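Local coordinates for protein omega-class glutathione S-transferase (Bombyx mori, PDB 3WD6) that probably catalyses glutathione-dependent transferase and dehydroascorbate reductase reactions and binds glutathione, at residues D119-V123 / Y177-I182; A125-I129 / A154-I158. All blocks are in the same frame, centred on the assembly; numbering follows the deposited sequence.

Contact 1 of 2, residues D119-V123 / Y177-I182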
loop_
_atom_site.group_PDB
_atom_site.type_symbol
_atom_site.label_atom_id
_atom_site.label_comp_id
_atom_site.label_asym_id
_atom_site.label_seq_id
_atom_site.Cartn_x
_atom_site.Cartn_y
_atom_site.Cartn_z
ATOM N N ASP A 119 0.975 -16.882 3.689
ATOM C CA ASP A 119 0.834 -15.567 3.092
ATOM C C ASP A 119 0.784 -14.454 4.130
ATOM O O ASP A 119 1.456 -13.439 3.968
ATOM C CB ASP A 119 -0.384 -15.514 2.189
ATOM C CG ASP A 119 -0.051 -15.884 0.769
ATOM O OD1 ASP A 119 1.020 -16.520 0.556
ATOM O OD2 ASP A 119 -0.847 -15.522 -0.128
ATOM N N LYS A 120 0.022 -14.644 5.204
ATOM C CA LYS A 120 -0.097 -13.603 6.227
ATOM C C LYS A 120 1.238 -13.396 6.952
ATOM O O LYS A 120 1.616 -12.261 7.278
ATOM C CB LYS A 120 -1.217 -13.930 7.227
ATOM C CG LYS A 120 -2.536 -14.349 6.570
ATOM C CD LYS A 120 -3.724 -14.141 7.507
ATOM C CE LYS A 120 -5.032 -14.067 6.693
ATOM N NZ LYS A 120 -6.164 -13.374 7.399
ATOM N N ILE A 121 1.955 -14.497 7.185
ATOM C CA ILE A 121 3.296 -14.431 7.750
ATOM C C ILE A 121 4.188 -13.573 6.854
ATOM O O ILE A 121 4.825 -12.609 7.307
ATOM C CB ILE A 121 3.879 -15.858 7.949
ATOM C CG1 ILE A 121 3.115 -16.539 9.099
ATOM C CG2 ILE A 121 5.395 -15.820 8.214
ATOM C CD1 ILE A 121 3.358 -18.044 9.255
ATOM N N ILE A 122 4.224 -13.906 5.573
ATOM C CA ILE A 122 4.979 -13.096 4.635
ATOM C C ILE A 122 4.665 -11.599 4.779
ATOM O O ILE A 122 5.578 -10.786 4.900
ATOM C CB ILE A 122 4.750 -13.575 3.210
ATOM C CG1 ILE A 122 5.494 -14.905 3.020
ATOM C CG2 ILE A 122 5.234 -12.511 2.207
ATOM C CD1 ILE A 122 5.001 -15.728 1.834
ATOM N N VAL A 123 3.382 -11.236 4.782
ATOM C CA VAL A 123 3.011 -9.834 4.957
ATOM C C VAL A 123 3.609 -9.235 6.231
ATOM O O VAL A 123 4.134 -8.120 6.193
ATOM C CB VAL A 123 1.490 -9.641 5.016
ATOM C CG1 VAL A 123 1.174 -8.195 5.401
ATOM C CG2 VAL A 123 0.860 -10.016 3.696
ATOM N N TYR A 177 -2.458 -11.986 -2.452
ATOM C CA TYR A 177 -2.579 -11.201 -1.231
ATOM C C TYR A 177 -1.203 -10.811 -0.712
ATOM O O TYR A 177 -0.948 -9.641 -0.416
ATOM C CB TYR A 177 -3.317 -12.036 -0.201
ATOM C CG TYR A 177 -3.429 -11.465 1.187
ATOM C CD1 TYR A 177 -2.411 -11.652 2.124
ATOM C CD2 TYR A 177 -4.582 -10.800 1.595
ATOM C CE1 TYR A 177 -2.535 -11.179 3.432
ATOM C CE2 TYR A 177 -4.716 -10.320 2.901
ATOM C CZ TYR A 177 -3.691 -10.514 3.817
ATOM O OH TYR A 177 -3.816 -10.024 5.116
ATOM N N ALA A 178 -0.330 -11.809 -0.612
ATOM C CA ALA A 178 1.015 -11.612 -0.099
ATOM C C ALA A 178 1.736 -10.566 -0.962
ATOM O O ALA A 178 2.326 -9.606 -0.440
ATOM C CB ALA A 178 1.767 -12.932 -0.090
ATOM N N ASP A 179 1.668 -10.736 -2.278
ATOM C CA ASP A 179 2.287 -9.768 -3.165
ATOM C C ASP A 179 1.682 -8.383 -2.980
ATOM O O ASP A 179 2.397 -7.420 -2.709
ATOM C CB ASP A 179 2.149 -10.196 -4.619
ATOM C CG ASP A 179 2.700 -11.588 -4.872
ATOM O OD1 ASP A 179 3.952 -11.735 -4.970
ATOM O OD2 ASP A 179 1.867 -12.531 -4.989
ATOM N N TYR A 180 0.367 -8.277 -3.125
ATOM C CA TYR A 180 -0.272 -6.965 -3.096
ATOM C C TYR A 180 -0.124 -6.275 -1.752
ATOM O O TYR A 180 -0.013 -5.042 -1.701
ATOM C CB TYR A 180 -1.752 -7.053 -3.460
ATOM C CG TYR A 180 -1.995 -7.284 -4.939
ATOM C CD1 TYR A 180 -1.271 -6.570 -5.908
ATOM C CD2 TYR A 180 -2.922 -8.235 -5.373
ATOM C CE1 TYR A 180 -1.482 -6.785 -7.272
ATOM C CE2 TYR A 180 -3.137 -8.462 -6.730
ATOM C CZ TYR A 180 -2.416 -7.729 -7.679
ATOM O OH TYR A 180 -2.647 -7.932 -9.023
ATOM N N MET A 181 -0.132 -7.051 -0.665
ATOM C CA MET A 181 -0.186 -6.443 0.673
ATOM C C MET A 181 1.188 -5.911 1.117
ATOM O O MET A 181 1.279 -5.081 2.036
ATOM C CB MET A 181 -0.784 -7.399 1.718
ATOM C CG MET A 181 -2.254 -7.740 1.488
ATOM S SD MET A 181 -3.328 -6.286 1.412
ATOM C CE MET A 181 -3.451 -6.026 -0.366
ATOM N N ILE A 182 2.249 -6.362 0.452
ATOM C CA ILE A 182 3.562 -5.817 0.747
ATOM C C ILE A 182 4.000 -4.842 -0.347
ATOM O O ILE A 182 4.908 -4.021 -0.144
ATOM C CB ILE A 182 4.630 -6.933 0.966
ATOM C CG1 ILE A 182 5.031 -7.607 -0.349
ATOM C CG2 ILE A 182 4.119 -7.978 1.966
ATOM C CD1 ILE A 182 5.950 -8.844 -0.152
#
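Asp119 presses the flat of its buried carboxylate group against Ala178 while OD1 forms a salt bridge with Arg165 NH1 of helix 145-165. The methyl carbon Ala178 CB lies 3.6 Å from Asp119 CG and about equally far from both carboxylate oxygens; the small Ala178 side chain is consistent with the close backbones, CA of Asp119 lying 5.1 Å from CA of Ala178. With an alanine in place of Asp119, Arg165 would probably lose its charged mate and a gap would be likely to open beside the Ala178 methyl. One turn on, Val123 is the knob, seated in a hole made by Tyr177, Ala178, Met181 and Ile182. Its CG2 does most of the touching: it meets Tyr177 CE1 at 3.6 Å, approaching the ring obliquely, and Met181 CB at 3.7 Å. Tyr177 CG stands anti to the backbone N (chi1 174°), which swings the ring toward helix 113-125 and leaves one face for Met181 CG, 3.6 Å above the plane over its centre. Ile182 CG2 closes the C-terminal end of the hole, 3.7 Å from Val123 CA. Leu93 and Val96 of helix 92-102 back Tyr177 and Met181. The short segments run nearly parallel, crossing at -18° with axes 8.7 Å apart, as neighbours in the all-helical C-terminal domain of cytosolic glutathione transferases.

Contact 2 of 2, residues A125-I129 / A154-I158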
loop_
_atom_site.group_PDB
_atom_site.type_symbol
_atom_site.label_atom_id
_atom_site.label_comp_id
_atom_site.label_asym_id
_atom_site.label_seq_id
_atom_site.Cartn_x
_atom_site.Cartn_y
_atom_site.Cartn_z
ATOM N N ALA A 125 6.208 -10.247 7.760
ATOM C CA ALA A 125 7.635 -10.117 7.478
ATOM C C ALA A 125 8.021 -8.728 6.895
ATOM O O ALA A 125 9.187 -8.325 6.987
ATOM C CB ALA A 125 8.133 -11.270 6.577
ATOM N N SER A 126 7.078 -7.977 6.325
ATOM C CA SER A 126 7.475 -6.661 5.802
ATOM C C SER A 126 7.434 -5.491 6.816
ATOM O O SER A 126 7.768 -4.344 6.463
ATOM C CB SER A 126 6.693 -6.295 4.546
ATOM O OG SER A 126 5.355 -5.937 4.869
ATOM N N ALA A 127 7.055 -5.767 8.059
ATOM C CA ALA A 127 7.005 -4.705 9.079
ATOM C C ALA A 127 8.316 -3.896 9.217
ATOM O O ALA A 127 8.279 -2.661 9.284
ATOM C CB ALA A 127 6.569 -5.262 10.440
ATOM N N PRO A 128 9.478 -4.587 9.260
ATOM C CA PRO A 128 10.769 -3.880 9.359
ATOM C C PRO A 128 10.994 -2.928 8.187
ATOM O O PRO A 128 11.652 -1.883 8.336
ATOM C CB PRO A 128 11.799 -5.014 9.318
ATOM C CG PRO A 128 11.064 -6.190 9.858
ATOM C CD PRO A 128 9.648 -6.049 9.346
ATOM N N ILE A 129 10.455 -3.288 7.025
ATOM C CA ILE A 129 10.531 -2.417 5.855
ATOM C C ILE A 129 9.626 -1.202 6.050
ATOM O O ILE A 129 10.030 -0.062 5.813
ATOM C CB ILE A 129 10.115 -3.171 4.581
ATOM C CG1 ILE A 129 11.085 -4.326 4.334
ATOM C CG2 ILE A 129 10.034 -2.202 3.373
ATOM C CD1 ILE A 129 10.613 -5.298 3.296
ATOM N N ALA A 154 14.426 -8.695 6.585
ATOM C CA ALA A 154 13.096 -8.670 6.014
ATOM C C ALA A 154 13.172 -9.052 4.536
ATOM O O ALA A 154 12.467 -9.964 4.078
ATOM C CB ALA A 154 12.470 -7.289 6.200
ATOM N N LEU A 155 14.037 -8.366 3.795
ATOM C CA LEU A 155 14.197 -8.651 2.378
ATOM C C LEU A 155 14.660 -10.098 2.160
ATOM O O LEU A 155 14.101 -10.806 1.313
ATOM C CB LEU A 155 15.181 -7.673 1.744
ATOM C CG LEU A 155 14.832 -6.194 1.958
ATOM C CD1 LEU A 155 15.955 -5.313 1.441
ATOM C CD2 LEU A 155 13.499 -5.836 1.300
ATOM N N ASP A 156 15.663 -10.535 2.930
ATOM C CA ASP A 156 16.180 -11.892 2.807
ATOM C C ASP A 156 15.050 -12.907 2.908
ATOM O O ASP A 156 14.943 -13.829 2.085
ATOM C CB ASP A 156 17.232 -12.196 3.889
ATOM C CG ASP A 156 18.515 -11.399 3.711
ATOM O OD1 ASP A 156 18.776 -10.905 2.588
ATOM O OD2 ASP A 156 19.277 -11.270 4.706
ATOM N N PHE A 157 14.219 -12.739 3.931
ATOM C CA PHE A 157 13.160 -13.699 4.222
ATOM C C PHE A 157 12.191 -13.750 3.054
ATOM O O PHE A 157 11.830 -14.836 2.578
ATOM C CB PHE A 157 12.425 -13.313 5.506
ATOM C CG PHE A 157 11.313 -14.253 5.879
ATOM C CD1 PHE A 157 11.571 -15.376 6.652
ATOM C CD2 PHE A 157 10.002 -14.007 5.475
ATOM C CE1 PHE A 157 10.554 -16.249 7.018
ATOM C CE2 PHE A 157 8.973 -14.884 5.836
ATOM C CZ PHE A 157 9.252 -16.010 6.619
ATOM N N ILE A 158 11.785 -12.575 2.579
ATOM C CA ILE A 158 10.813 -12.500 1.496
ATOM C C ILE A 158 11.359 -13.105 0.194
ATOM O O ILE A 158 10.721 -13.976 -0.416
ATOM C CB ILE A 158 10.323 -11.069 1.298
ATOM C CG1 ILE A 158 9.615 -10.613 2.578
ATOM C CG2 ILE A 158 9.387 -11.000 0.100
ATOM C CD1 ILE A 158 9.137 -9.169 2.555
#
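Ala154 CB is a small bump that fits a shallow hollow on segment 125-129, in the helical C-terminal domain of the glutathione transferase fold. The hollow is walled by the carbonyl oxygen of Ala125, 3.5 Å from Ala154 CB, by the ring of Pro128, whose CB lies 3.9 Å from the same methyl, and by Ile129 CG1. It lies where the chain passes from helix 113-125 through Ser126 to helix 127-138. The fit is returned in the other direction by Ala125, whose CB slips in between Phe157 and Ile158. It reaches Phe157 CD2 at 3.5 Å, obliquely to the ring, and lies farther from Ile158 CG1, at 4.3 Å. A chi1 of 180° puts Phe157 CG opposite its own amide N and sets the ring against Ala125 CB. Ser126 approaches Ile158 CD1 most closely through its CB, at 4.3 Å; its OG is hydrogen-bonded to Val123 O and Gln130 NE2. Beyond Ala154, the side chains of Ile129 and Leu155 cross at about a right angle, and Trp185 and Phe186 of helix 177-189 lie against them. At that crossing Ile129 CD1 meets Leu155 CD2 at 3.5 Å.

Overall arrangement
Coming from the N terminus, the chain first builds the thioredoxin-like domain with its mixed sheet, then enters the helical domain. Helix 113-125 supplies the first half of contact 1, and helix 127-138, directly after it, carries most of the first half of contact 2. The chain then returns through helix 145-165, closing contact 2 over 24 intervening residues, and reaches helix 177-189, closing contact 1 over 53. Contact 2 is thus nested within the loop of contact 1, their centres about 11 Å apart. Ile182 packs on Ser126 and Ile158, linking the two contacts, which lie on the same side of the chain's centre; together they tie four successive helices of the C-terminal domain.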